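Local coordinates for cleavage stimulation factor 77 (Encephalitozoon cuniculi, PDB 2UY1), which probably takes part in mRNA 3'-end processing as an all-helical repeat scaffold and may bind mRNA, at residues E214-Y219 with M246-Y251; K231-V236 with M256-V261; Y252-D257 with L293-K298; L285-I290 with S445-D450. One frame throughout, in Å; residues are numbered along the deposited sequence.

Contact 1: residues E214-Y219 with M246-Y251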
# COMPACT_ATOMS: atom_id res chain seq x y z
N GLU B 214 -12.23 -27.96 2.39
CA GLU B 214 -12.22 -27.66 0.94
C GLU B 214 -12.74 -28.82 0.13
O GLU B 214 -13.46 -28.63 -0.81
CB GLU B 214 -10.81 -27.35 0.44
CG GLU B 214 -10.27 -26.11 0.99
CD GLU B 214 -9.23 -26.30 2.09
OE1 GLU B 214 -9.48 -27.04 3.08
OE2 GLU B 214 -8.16 -25.64 1.96
N VAL B 215 -12.36 -30.03 0.51
CA VAL B 215 -12.75 -31.22 -0.23
C VAL B 215 -14.27 -31.35 -0.31
O VAL B 215 -14.83 -31.73 -1.34
CB VAL B 215 -12.17 -32.50 0.40
CG1 VAL B 215 -10.66 -32.55 0.21
CG2 VAL B 215 -12.53 -32.57 1.88
N TYR B 216 -14.94 -31.05 0.80
CA TYR B 216 -16.40 -31.18 0.90
C TYR B 216 -17.04 -30.12 0.05
O TYR B 216 -18.05 -30.40 -0.60
CB TYR B 216 -16.85 -31.07 2.37
CG TYR B 216 -16.24 -32.14 3.23
CD1 TYR B 216 -16.89 -33.38 3.41
CD2 TYR B 216 -14.96 -31.97 3.81
CE1 TYR B 216 -16.29 -34.42 4.18
CE2 TYR B 216 -14.37 -32.99 4.56
CZ TYR B 216 -15.04 -34.20 4.73
OH TYR B 216 -14.46 -35.19 5.51
N PHE B 217 -16.49 -28.91 0.05
CA PHE B 217 -17.00 -27.85 -0.86
C PHE B 217 -16.80 -28.25 -2.35
O PHE B 217 -17.67 -27.97 -3.16
CB PHE B 217 -16.35 -26.49 -0.54
CG PHE B 217 -16.58 -25.41 -1.64
CD1 PHE B 217 -17.64 -24.52 -1.54
CD2 PHE B 217 -15.73 -25.33 -2.78
CE1 PHE B 217 -17.84 -23.51 -2.53
CE2 PHE B 217 -15.93 -24.39 -3.81
CZ PHE B 217 -17.01 -23.48 -3.70
N PHE B 218 -15.64 -28.86 -2.70
CA PHE B 218 -15.39 -29.28 -4.10
C PHE B 218 -16.48 -30.22 -4.63
O PHE B 218 -17.07 -30.00 -5.69
CB PHE B 218 -14.08 -30.06 -4.27
CG PHE B 218 -12.81 -29.30 -3.97
CD1 PHE B 218 -12.73 -27.89 -3.96
CD2 PHE B 218 -11.64 -30.02 -3.76
CE1 PHE B 218 -11.51 -27.22 -3.69
CE2 PHE B 218 -10.44 -29.37 -3.50
CZ PHE B 218 -10.39 -27.97 -3.45
N TYR B 219 -16.74 -31.28 -3.86
CA TYR B 219 -17.79 -32.28 -4.18
C TYR B 219 -19.18 -31.69 -4.14
O TYR B 219 -20.01 -31.95 -5.03
CB TYR B 219 -17.70 -33.49 -3.23
CG TYR B 219 -18.39 -34.76 -3.73
CD1 TYR B 219 -18.62 -34.97 -5.08
CD2 TYR B 219 -18.71 -35.79 -2.85
CE1 TYR B 219 -19.18 -36.14 -5.55
CE2 TYR B 219 -19.33 -36.96 -3.30
CZ TYR B 219 -19.55 -37.14 -4.62
OH TYR B 219 -20.16 -38.30 -5.07
N MET B 246 -15.23 -22.52 10.52
CA MET B 246 -16.49 -21.82 10.22
C MET B 246 -16.96 -21.87 8.74
O MET B 246 -18.14 -21.84 8.49
CB MET B 246 -16.34 -20.36 10.69
CG MET B 246 -17.49 -19.38 10.39
SD MET B 246 -17.37 -18.04 11.58
CE MET B 246 -17.88 -18.96 13.04
N PHE B 247 -16.03 -21.92 7.76
CA PHE B 247 -16.40 -21.89 6.31
C PHE B 247 -17.62 -22.79 5.92
O PHE B 247 -18.59 -22.32 5.30
CB PHE B 247 -15.19 -22.23 5.39
CG PHE B 247 -15.53 -22.26 3.93
CD1 PHE B 247 -15.36 -21.10 3.12
CD2 PHE B 247 -16.07 -23.40 3.34
CE1 PHE B 247 -15.69 -21.13 1.78
CE2 PHE B 247 -16.43 -23.43 2.00
CZ PHE B 247 -16.25 -22.28 1.20
N LEU B 248 -17.51 -24.09 6.23
CA LEU B 248 -18.51 -25.06 5.76
C LEU B 248 -19.86 -24.84 6.38
O LEU B 248 -20.85 -25.16 5.76
CB LEU B 248 -18.05 -26.53 6.00
CG LEU B 248 -17.22 -27.25 4.95
CD1 LEU B 248 -17.08 -28.71 5.37
CD2 LEU B 248 -17.80 -27.21 3.57
N SER B 249 -19.91 -24.27 7.59
CA SER B 249 -21.20 -23.90 8.21
C SER B 249 -21.83 -22.69 7.55
O SER B 249 -23.07 -22.64 7.41
CB SER B 249 -21.06 -23.70 9.72
OG SER B 249 -20.59 -24.92 10.34
N LEU B 250 -21.00 -21.71 7.18
CA LEU B 250 -21.47 -20.53 6.45
C LEU B 250 -22.01 -20.86 5.06
O LEU B 250 -23.06 -20.32 4.64
CB LEU B 250 -20.35 -19.45 6.38
CG LEU B 250 -19.82 -18.83 7.68
CD1 LEU B 250 -19.01 -17.57 7.40
CD2 LEU B 250 -20.92 -18.47 8.64
N TYR B 251 -21.28 -21.72 4.35
CA TYR B 251 -21.72 -22.27 3.10
C TYR B 251 -23.01 -23.14 3.23
O TYR B 251 -23.96 -23.03 2.47
CB TYR B 251 -20.57 -23.08 2.55
CG TYR B 251 -20.82 -23.87 1.28
CD1 TYR B 251 -20.64 -23.25 0.01
CD2 TYR B 251 -21.14 -25.23 1.31
CE1 TYR B 251 -20.83 -23.97 -1.18
CE2 TYR B 251 -21.34 -25.95 0.08
CZ TYR B 251 -21.17 -25.31 -1.14
OH TYR B 251 -21.33 -26.00 -2.33
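Phe217 on helix 213-225 meets Phe247 and Tyr251 on helix 247-255, and the three rings form an aromatic cluster. The cluster lies within the stacked alpha-helices expected of a HAT (half-a-TPR) array, the fold of the suppressor-of-forked family. The two segments run in the same general direction, with their axes 10.5 Å apart at closest approach. In Phe217, CG stands anti to the backbone N (chi1 167°), and the ring reaches across to the facing helix. The CD1-CE1 edge of Phe217 is directed at the face of Tyr251, an offset edge-to-face pair with ring planes at 65°. Packing here is tight, with CE1 of Phe217 3.3 Å from CE1 of Tyr251. Phe247 turns its own edge toward the face of Phe217, again offset, the planes inclined at 76°. Its CZ approaches Phe217 CD1 to 3.8 Å. The tyrosine hydroxyl reaches past the cluster to hydrogen-bond with Ser220 OG and Glu221 OE2, which should restrain the ring that receives the Phe217 edge. Helix 434-446 adds Phe442, edge-to-face with Phe217, and Tyr439, whose ring meets Phe247. Beside the cluster, Leu248 divides its methyls between two residues of helix 213-225. CD2 lies 4.1 Å from the backbone N of Phe217, while CD1 packs 3.8 Å from CB of Tyr216, whose OH is hydrogen-bonded to Phe210 O.

Contact 2: residues K231-V236 with M256-V261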
# COMPACT_ATOMS: atom_id res chain seq x y z
N LYS B 231 -27.84 -34.64 -2.49
CA LYS B 231 -26.60 -35.37 -2.16
C LYS B 231 -25.52 -34.39 -1.69
O LYS B 231 -24.80 -34.69 -0.75
CB LYS B 231 -26.12 -36.25 -3.34
CG LYS B 231 -24.98 -37.24 -2.99
CD LYS B 231 -24.74 -38.32 -4.10
CE LYS B 231 -23.31 -38.92 -4.02
NZ LYS B 231 -22.67 -39.03 -2.61
N ALA B 232 -25.45 -33.20 -2.29
CA ALA B 232 -24.47 -32.19 -1.86
C ALA B 232 -24.64 -31.79 -0.38
O ALA B 232 -23.65 -31.63 0.34
CB ALA B 232 -24.55 -30.94 -2.75
N LYS B 233 -25.91 -31.63 0.05
CA LYS B 233 -26.23 -31.15 1.42
C LYS B 233 -25.77 -32.15 2.44
O LYS B 233 -25.32 -31.79 3.52
CB LYS B 233 -27.74 -30.93 1.58
CG LYS B 233 -28.17 -30.33 2.96
CD LYS B 233 -29.56 -29.68 2.87
CE LYS B 233 -30.04 -29.02 4.15
NZ LYS B 233 -31.16 -27.98 3.93
N LYS B 234 -25.88 -33.42 2.08
CA LYS B 234 -25.46 -34.49 2.94
C LYS B 234 -23.94 -34.52 3.07
O LYS B 234 -23.43 -34.73 4.17
CB LYS B 234 -26.05 -35.84 2.48
CG LYS B 234 -27.51 -36.04 2.97
CD LYS B 234 -28.58 -36.01 1.87
CE LYS B 234 -29.82 -36.87 2.26
NZ LYS B 234 -31.09 -36.53 1.46
N VAL B 235 -23.24 -34.28 1.95
CA VAL B 235 -21.73 -34.20 1.92
C VAL B 235 -21.22 -33.05 2.84
O VAL B 235 -20.20 -33.19 3.50
CB VAL B 235 -21.16 -33.99 0.47
CG1 VAL B 235 -19.64 -33.78 0.47
CG2 VAL B 235 -21.50 -35.17 -0.44
N VAL B 236 -21.96 -31.93 2.86
CA VAL B 236 -21.60 -30.76 3.68
C VAL B 236 -21.81 -31.02 5.16
O VAL B 236 -20.93 -30.69 5.98
CB VAL B 236 -22.34 -29.48 3.30
CG1 VAL B 236 -21.91 -28.33 4.22
CG2 VAL B 236 -22.07 -29.09 1.85
N MET B 256 -27.36 -24.08 1.27
CA MET B 256 -28.31 -25.17 1.57
C MET B 256 -29.52 -24.72 2.39
O MET B 256 -30.31 -25.58 2.81
CB MET B 256 -27.60 -26.27 2.32
CG MET B 256 -26.31 -26.66 1.69
SD MET B 256 -26.65 -27.45 0.15
CE MET B 256 -25.00 -27.94 -0.38
N ASP B 257 -29.67 -23.41 2.60
CA ASP B 257 -30.87 -22.78 3.16
C ASP B 257 -31.19 -23.25 4.59
O ASP B 257 -32.32 -23.68 4.89
CB ASP B 257 -32.06 -23.01 2.23
CG ASP B 257 -33.25 -22.10 2.53
OD1 ASP B 257 -33.09 -21.18 3.34
OD2 ASP B 257 -34.36 -22.34 1.97
N GLU B 258 -30.22 -23.10 5.49
CA GLU B 258 -30.37 -23.54 6.89
C GLU B 258 -30.03 -22.43 7.92
O GLU B 258 -28.89 -22.41 8.46
CB GLU B 258 -29.49 -24.75 7.14
CG GLU B 258 -29.94 -26.01 6.44
CD GLU B 258 -31.24 -26.62 7.03
OE1 GLU B 258 -31.46 -26.52 8.29
OE2 GLU B 258 -32.02 -27.18 6.23
N GLU B 259 -31.01 -21.55 8.21
CA GLU B 259 -30.82 -20.35 9.07
C GLU B 259 -30.36 -20.70 10.48
O GLU B 259 -29.79 -19.86 11.19
CB GLU B 259 -32.11 -19.49 9.14
CG GLU B 259 -31.87 -18.05 9.54
CD GLU B 259 -33.07 -17.12 9.52
OE1 GLU B 259 -34.13 -17.43 8.90
OE2 GLU B 259 -32.95 -16.02 10.11
N ALA B 260 -30.61 -21.94 10.89
CA ALA B 260 -30.30 -22.37 12.28
C ALA B 260 -28.83 -22.34 12.62
O ALA B 260 -28.44 -22.25 13.81
CB ALA B 260 -30.87 -23.79 12.58
N VAL B 261 -27.99 -22.43 11.58
CA VAL B 261 -26.54 -22.49 11.79
C VAL B 261 -25.98 -21.25 12.46
O VAL B 261 -25.06 -21.34 13.30
CB VAL B 261 -25.73 -22.97 10.51
CG1 VAL B 261 -26.39 -24.26 9.93
CG2 VAL B 261 -25.60 -21.87 9.47
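With CG anti to the backbone N (chi1 -176°) and the rest of the chain extended, Lys233 reaches from helix 229-242 to Met256 and Glu258, while the Met256 side chain bends at chi2 (-69°) and heads back the other way. The two chains thus slide past each other in opposite directions. SD of Met256 comes to lie 3.9 Å from CB of Lys233, and the aliphatic CD of the lysine sits 4.0 Å from CB of the methionine. Beyond the sulphur, Met256 CE is pressed against the helix surface, 3.8 Å from CB of Ala232. It meets Val236 tip to tip, 3.9 Å from CG2. In the helical-repeat array, helices 229-242 and 247-255 are consecutive, and Met256 is the residue at which the chain leaves helical geometry after the second of them. The ammonium of Lys233 therefore sits where backbone carbonyls emerge from a helix, a position that would probably favour a positive charge. NZ donates to Met256 O at 2.8 Å, in the carbonyl plane and with a C=O...N angle of 158°. The same nitrogen forms a salt bridge with Glu258, whose chain bends at chi2 and crosses the lysine at about a right angle. Here NZ stands 2.6 Å from OE2, approaching that oxygen on its anti side and slightly tilted out of the carboxylate plane.

Contact 3: residues Y252-D257 with L293-K298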
# COMPACT_ATOMS: atom_id res chain seq x y z
N TYR B 252 -23.01 -24.04 4.20
CA TYR B 252 -24.26 -24.74 4.59
C TYR B 252 -25.43 -23.77 4.87
O TYR B 252 -26.46 -23.87 4.26
CB TYR B 252 -23.95 -25.61 5.83
CG TYR B 252 -25.05 -26.63 6.21
CD1 TYR B 252 -25.39 -27.69 5.36
CD2 TYR B 252 -25.71 -26.54 7.45
CE1 TYR B 252 -26.42 -28.61 5.73
CE2 TYR B 252 -26.72 -27.44 7.83
CZ TYR B 252 -27.07 -28.48 6.97
OH TYR B 252 -28.08 -29.41 7.37
N GLY B 253 -25.27 -22.77 5.72
CA GLY B 253 -26.40 -21.89 6.00
C GLY B 253 -26.92 -21.24 4.72
O GLY B 253 -28.10 -21.29 4.41
N LEU B 254 -26.00 -20.65 3.96
CA LEU B 254 -26.42 -19.88 2.80
C LEU B 254 -26.84 -20.72 1.59
O LEU B 254 -27.83 -20.40 0.95
CB LEU B 254 -25.33 -18.86 2.40
CG LEU B 254 -25.71 -17.86 1.29
CD1 LEU B 254 -26.91 -16.96 1.61
CD2 LEU B 254 -24.42 -17.04 0.93
N VAL B 255 -26.04 -21.70 1.23
CA VAL B 255 -26.23 -22.39 -0.06
C VAL B 255 -27.32 -23.48 0.09
O VAL B 255 -28.10 -23.75 -0.84
CB VAL B 255 -24.89 -23.02 -0.53
CG1 VAL B 255 -25.07 -24.14 -1.58
CG2 VAL B 255 -23.93 -21.93 -1.04
N MET B 256 -27.36 -24.08 1.27
CA MET B 256 -28.31 -25.17 1.57
C MET B 256 -29.52 -24.72 2.39
O MET B 256 -30.31 -25.58 2.81
CB MET B 256 -27.60 -26.27 2.32
CG MET B 256 -26.31 -26.66 1.69
SD MET B 256 -26.65 -27.45 0.15
CE MET B 256 -25.00 -27.94 -0.38
N ASP B 257 -29.67 -23.41 2.60
CA ASP B 257 -30.87 -22.78 3.16
C ASP B 257 -31.19 -23.25 4.59
O ASP B 257 -32.32 -23.68 4.89
CB ASP B 257 -32.06 -23.01 2.23
CG ASP B 257 -33.25 -22.10 2.53
OD1 ASP B 257 -33.09 -21.18 3.34
OD2 ASP B 257 -34.36 -22.34 1.97
N LEU B 293 -26.97 -11.80 8.75
CA LEU B 293 -27.64 -10.68 8.07
C LEU B 293 -27.71 -10.85 6.57
O LEU B 293 -28.75 -10.54 5.97
CB LEU B 293 -26.99 -9.29 8.39
CG LEU B 293 -27.23 -8.73 9.80
CD1 LEU B 293 -26.22 -7.62 10.10
CD2 LEU B 293 -28.63 -8.21 9.98
N ASN B 294 -26.60 -11.32 5.96
CA ASN B 294 -26.52 -11.56 4.50
C ASN B 294 -27.51 -12.59 4.05
O ASN B 294 -28.17 -12.42 2.99
CB ASN B 294 -25.14 -12.07 4.04
CG ASN B 294 -25.10 -12.37 2.54
OD1 ASN B 294 -25.23 -11.49 1.71
ND2 ASN B 294 -24.91 -13.63 2.19
N TYR B 295 -27.59 -13.67 4.83
CA TYR B 295 -28.59 -14.74 4.64
C TYR B 295 -30.00 -14.16 4.58
O TYR B 295 -30.78 -14.42 3.63
CB TYR B 295 -28.49 -15.82 5.75
CG TYR B 295 -29.65 -16.83 5.72
CD1 TYR B 295 -29.49 -18.09 5.11
CD2 TYR B 295 -30.93 -16.50 6.20
CE1 TYR B 295 -30.57 -19.02 5.07
CE2 TYR B 295 -32.02 -17.41 6.06
CZ TYR B 295 -31.83 -18.65 5.53
OH TYR B 295 -32.89 -19.57 5.46
N VAL B 296 -30.34 -13.35 5.58
CA VAL B 296 -31.65 -12.77 5.69
C VAL B 296 -31.95 -11.78 4.59
O VAL B 296 -33.04 -11.79 4.07
CB VAL B 296 -31.93 -12.19 7.09
CG1 VAL B 296 -33.27 -11.45 7.12
CG2 VAL B 296 -31.94 -13.28 8.11
N LEU B 297 -30.98 -10.92 4.20
CA LEU B 297 -31.15 -10.04 3.07
C LEU B 297 -31.44 -10.82 1.82
O LEU B 297 -32.27 -10.44 0.98
CB LEU B 297 -29.83 -9.23 2.84
CG LEU B 297 -29.80 -8.17 1.73
CD1 LEU B 297 -30.91 -7.10 1.85
CD2 LEU B 297 -28.38 -7.49 1.57
N LYS B 298 -30.71 -11.90 1.61
CA LYS B 298 -30.93 -12.70 0.42
C LYS B 298 -32.28 -13.43 0.40
O LYS B 298 -32.91 -13.54 -0.66
CB LYS B 298 -29.78 -13.68 0.20
CG LYS B 298 -28.41 -12.98 -0.07
CD LYS B 298 -28.24 -12.67 -1.54
CE LYS B 298 -27.01 -11.77 -1.80
NZ LYS B 298 -26.83 -10.71 -0.77
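Leu254 and Tyr295 mark the nearest backbone approach of segments 252-257 and 293-298, their CA atoms only 5.9 Å apart, beside Gly253, which brings no side chain to the interface. Tyr295 holds CG anti to the backbone N (chi1 171°), and its ring runs beside the last turn of helix 247-255, toward the residues that follow it. One edge of the ring lies against the glycine carbonyl, with CE1 3.4 Å from Gly253 O. Further out, the hydroxyl meets Asp257, a residue in left-handed backbone conformation just after the helix. Tyr295 OH donates to Asp257 OD1 at 2.7 Å, although the position of that oxygen is less certain than most. The carboxylate and ring planes are 33° apart. Leu254 fills the other part of the contact: its CD1 lies 4.1 Å from CA of Tyr295, and its CD2 3.7 Å from ND2 of Asn294, the leucine and asparagine side chains crossing at about a right angle. OD1 of Asn294 accepts from NZ of Lys298 at 3.1 Å. NZ of Lys298 also bonds to the backbone of a neighbouring subunit, and aromatic packing from that subunit reaches both Leu254 and Asn294. These helices of the HAT-type array thus meet through a leucine near the subunit interface and, if the oxygen is rightly placed, a phenol-carboxylate bond just beyond the helix, in which the hydroxyl would be the donor.

Contact 4: residues L285-I290 with S445-D450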
# COMPACT_ATOMS: atom_id res chain seq x y z
N LEU B 285 -18.15 -14.29 16.27
CA LEU B 285 -19.48 -13.78 16.56
C LEU B 285 -19.87 -12.62 15.65
O LEU B 285 -21.03 -12.57 15.19
CB LEU B 285 -19.65 -13.46 18.08
CG LEU B 285 -19.46 -14.71 19.03
CD1 LEU B 285 -19.27 -14.28 20.51
CD2 LEU B 285 -20.59 -15.77 18.91
N ASP B 286 -18.94 -11.71 15.37
CA ASP B 286 -19.19 -10.63 14.42
C ASP B 286 -19.28 -11.22 13.02
O ASP B 286 -20.16 -10.83 12.31
CB ASP B 286 -18.10 -9.56 14.45
CG ASP B 286 -18.20 -8.62 15.67
OD1 ASP B 286 -19.31 -8.46 16.26
OD2 ASP B 286 -17.15 -8.02 16.01
N LEU B 287 -18.40 -12.16 12.64
CA LEU B 287 -18.55 -12.76 11.31
C LEU B 287 -19.81 -13.60 11.13
O LEU B 287 -20.32 -13.74 10.01
CB LEU B 287 -17.30 -13.52 10.85
CG LEU B 287 -16.99 -13.48 9.33
CD1 LEU B 287 -16.95 -12.08 8.65
CD2 LEU B 287 -15.70 -14.17 9.11
N LEU B 288 -20.36 -14.14 12.23
CA LEU B 288 -21.62 -14.86 12.16
C LEU B 288 -22.78 -13.90 11.92
O LEU B 288 -23.65 -14.18 11.10
CB LEU B 288 -21.90 -15.63 13.48
CG LEU B 288 -21.09 -16.89 13.67
CD1 LEU B 288 -21.25 -17.32 15.12
CD2 LEU B 288 -21.57 -17.91 12.65
N ARG B 289 -22.77 -12.78 12.64
CA ARG B 289 -23.81 -11.77 12.51
C ARG B 289 -23.91 -11.20 11.13
O ARG B 289 -24.99 -11.11 10.55
CB ARG B 289 -23.53 -10.64 13.48
CG ARG B 289 -23.83 -11.00 14.91
CD ARG B 289 -23.38 -9.89 15.83
NE ARG B 289 -22.52 -10.39 16.91
CZ ARG B 289 -22.76 -10.24 18.21
NH1 ARG B 289 -23.84 -9.60 18.63
NH2 ARG B 289 -21.90 -10.73 19.10
N ILE B 290 -22.76 -10.80 10.60
CA ILE B 290 -22.67 -10.29 9.26
C ILE B 290 -23.23 -11.34 8.26
O ILE B 290 -24.05 -11.02 7.42
CB ILE B 290 -21.17 -9.87 8.97
CG1 ILE B 290 -20.92 -8.47 9.52
CG2 ILE B 290 -20.84 -10.01 7.43
CD1 ILE B 290 -19.40 -8.15 9.69
N SER B 445 -15.77 -13.89 0.04
CA SER B 445 -17.09 -13.28 0.15
C SER B 445 -17.63 -13.39 1.58
O SER B 445 -18.32 -12.48 2.03
CB SER B 445 -18.05 -13.99 -0.78
OG SER B 445 -17.81 -13.66 -2.15
N PHE B 446 -17.38 -14.52 2.25
CA PHE B 446 -17.84 -14.69 3.64
C PHE B 446 -17.01 -13.77 4.53
O PHE B 446 -17.53 -13.25 5.52
CB PHE B 446 -17.66 -16.12 4.19
CG PHE B 446 -18.51 -17.18 3.52
CD1 PHE B 446 -19.88 -17.01 3.35
CD2 PHE B 446 -17.95 -18.38 3.13
CE1 PHE B 446 -20.68 -18.00 2.74
CE2 PHE B 446 -18.76 -19.40 2.56
CZ PHE B 446 -20.12 -19.18 2.35
N ASN B 447 -15.72 -13.60 4.18
CA ASN B 447 -14.80 -12.69 4.95
C ASN B 447 -15.20 -11.22 4.70
O ASN B 447 -15.71 -10.94 3.64
CB ASN B 447 -13.31 -12.97 4.61
CG ASN B 447 -12.83 -14.31 5.13
OD1 ASN B 447 -13.37 -14.82 6.11
ND2 ASN B 447 -11.81 -14.91 4.47
N PHE B 448 -15.07 -10.30 5.66
CA PHE B 448 -15.51 -8.89 5.47
C PHE B 448 -14.37 -7.99 5.89
O PHE B 448 -13.96 -7.98 7.06
CB PHE B 448 -16.81 -8.53 6.25
CG PHE B 448 -17.23 -7.06 6.14
CD1 PHE B 448 -17.66 -6.50 4.91
CD2 PHE B 448 -17.16 -6.20 7.24
CE1 PHE B 448 -18.06 -5.14 4.81
CE2 PHE B 448 -17.54 -4.87 7.14
CZ PHE B 448 -18.00 -4.33 5.92
N LEU B 449 -13.83 -7.25 4.94
CA LEU B 449 -12.65 -6.44 5.23
C LEU B 449 -11.55 -7.33 5.85
O LEU B 449 -11.19 -8.33 5.26
CB LEU B 449 -13.04 -5.28 6.12
CG LEU B 449 -14.12 -4.38 5.45
CD1 LEU B 449 -14.37 -3.20 6.29
CD2 LEU B 449 -13.65 -3.94 4.06
N ASP B 450 -11.04 -6.96 7.03
CA ASP B 450 -9.97 -7.70 7.70
C ASP B 450 -10.50 -8.73 8.72
O ASP B 450 -9.72 -9.49 9.36
CB ASP B 450 -9.03 -6.70 8.39
CG ASP B 450 -9.71 -5.96 9.47
OD1 ASP B 450 -10.63 -5.15 9.15
OD2 ASP B 450 -9.32 -6.20 10.66
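Leu287 of helix 282-300 directs its CB at segment 445-450, where the chain leaves helix 434-446 and continues as an irregular tail, extended at Asn447 and Phe448, beside the HAT-type helical array. The next atom, CG, already lies 3.9 Å from the carbonyl oxygen of Phe446. At the tip the two methyls part. CD1 is the closer one to that oxygen, 3.4 Å from Phe446 O, and it also lies 4.0 Å from the backbone N of Phe448. CD2 lies nearest the side-chain amide of Asn447, 3.9 Å from its OD1. Two of the polar atoms the leucine touches have partners elsewhere: Phe446 O accepts from ND2 of Asn291, which also bonds Leu287 O, and Asn447 OD1 accepts from Ile453 N. One helical turn on, Ile290 supplies the second touch. Its CD1 meets CD2 of Phe448 at 3.9 Å, the two side chains crossing at about a right angle. With CG anti to the backbone N (chi1 176°), the Phe448 ring is carried toward Ile290, and CG of Leu449 lies over the centre of one ring face. Leu451 and Ile453, farther along the tail, also pack on Leu287. Around the contact, Ile290 touches His320, Val321 and Tyr324 of helix 319-333, Leu288 touches Leu265 of helix 260-269, and the Phe446 ring packs on Leu250 and Tyr251 of helix 247-255, with no strand anywhere in the fold.

Contacts 1 to 3 draw on neighbouring helices from 213-225 to 282-300; 1 and 2 interleave in sequence, their centres 10 Å apart, and 3 opens after 1 has closed. Contact 4 brings back a distant tail. Helix 247-255 serves contacts 1 and 3, whose centres lie 14 Å apart; helix 282-300 serves contacts 3 and 4, 13 Å apart. Contacts 2 and 3 share Met256 and Asp257, and a probable hydrogen bond from Glu258 N to Gly253 O ties them together. Contact 4 spans over 150 residues, yet Phe446 reaches Phe247 and Tyr251 of contact 1. The last modelled helix, 434-446, and the tail after it thus lie across several successive helices and join parts of the array far apart in sequence.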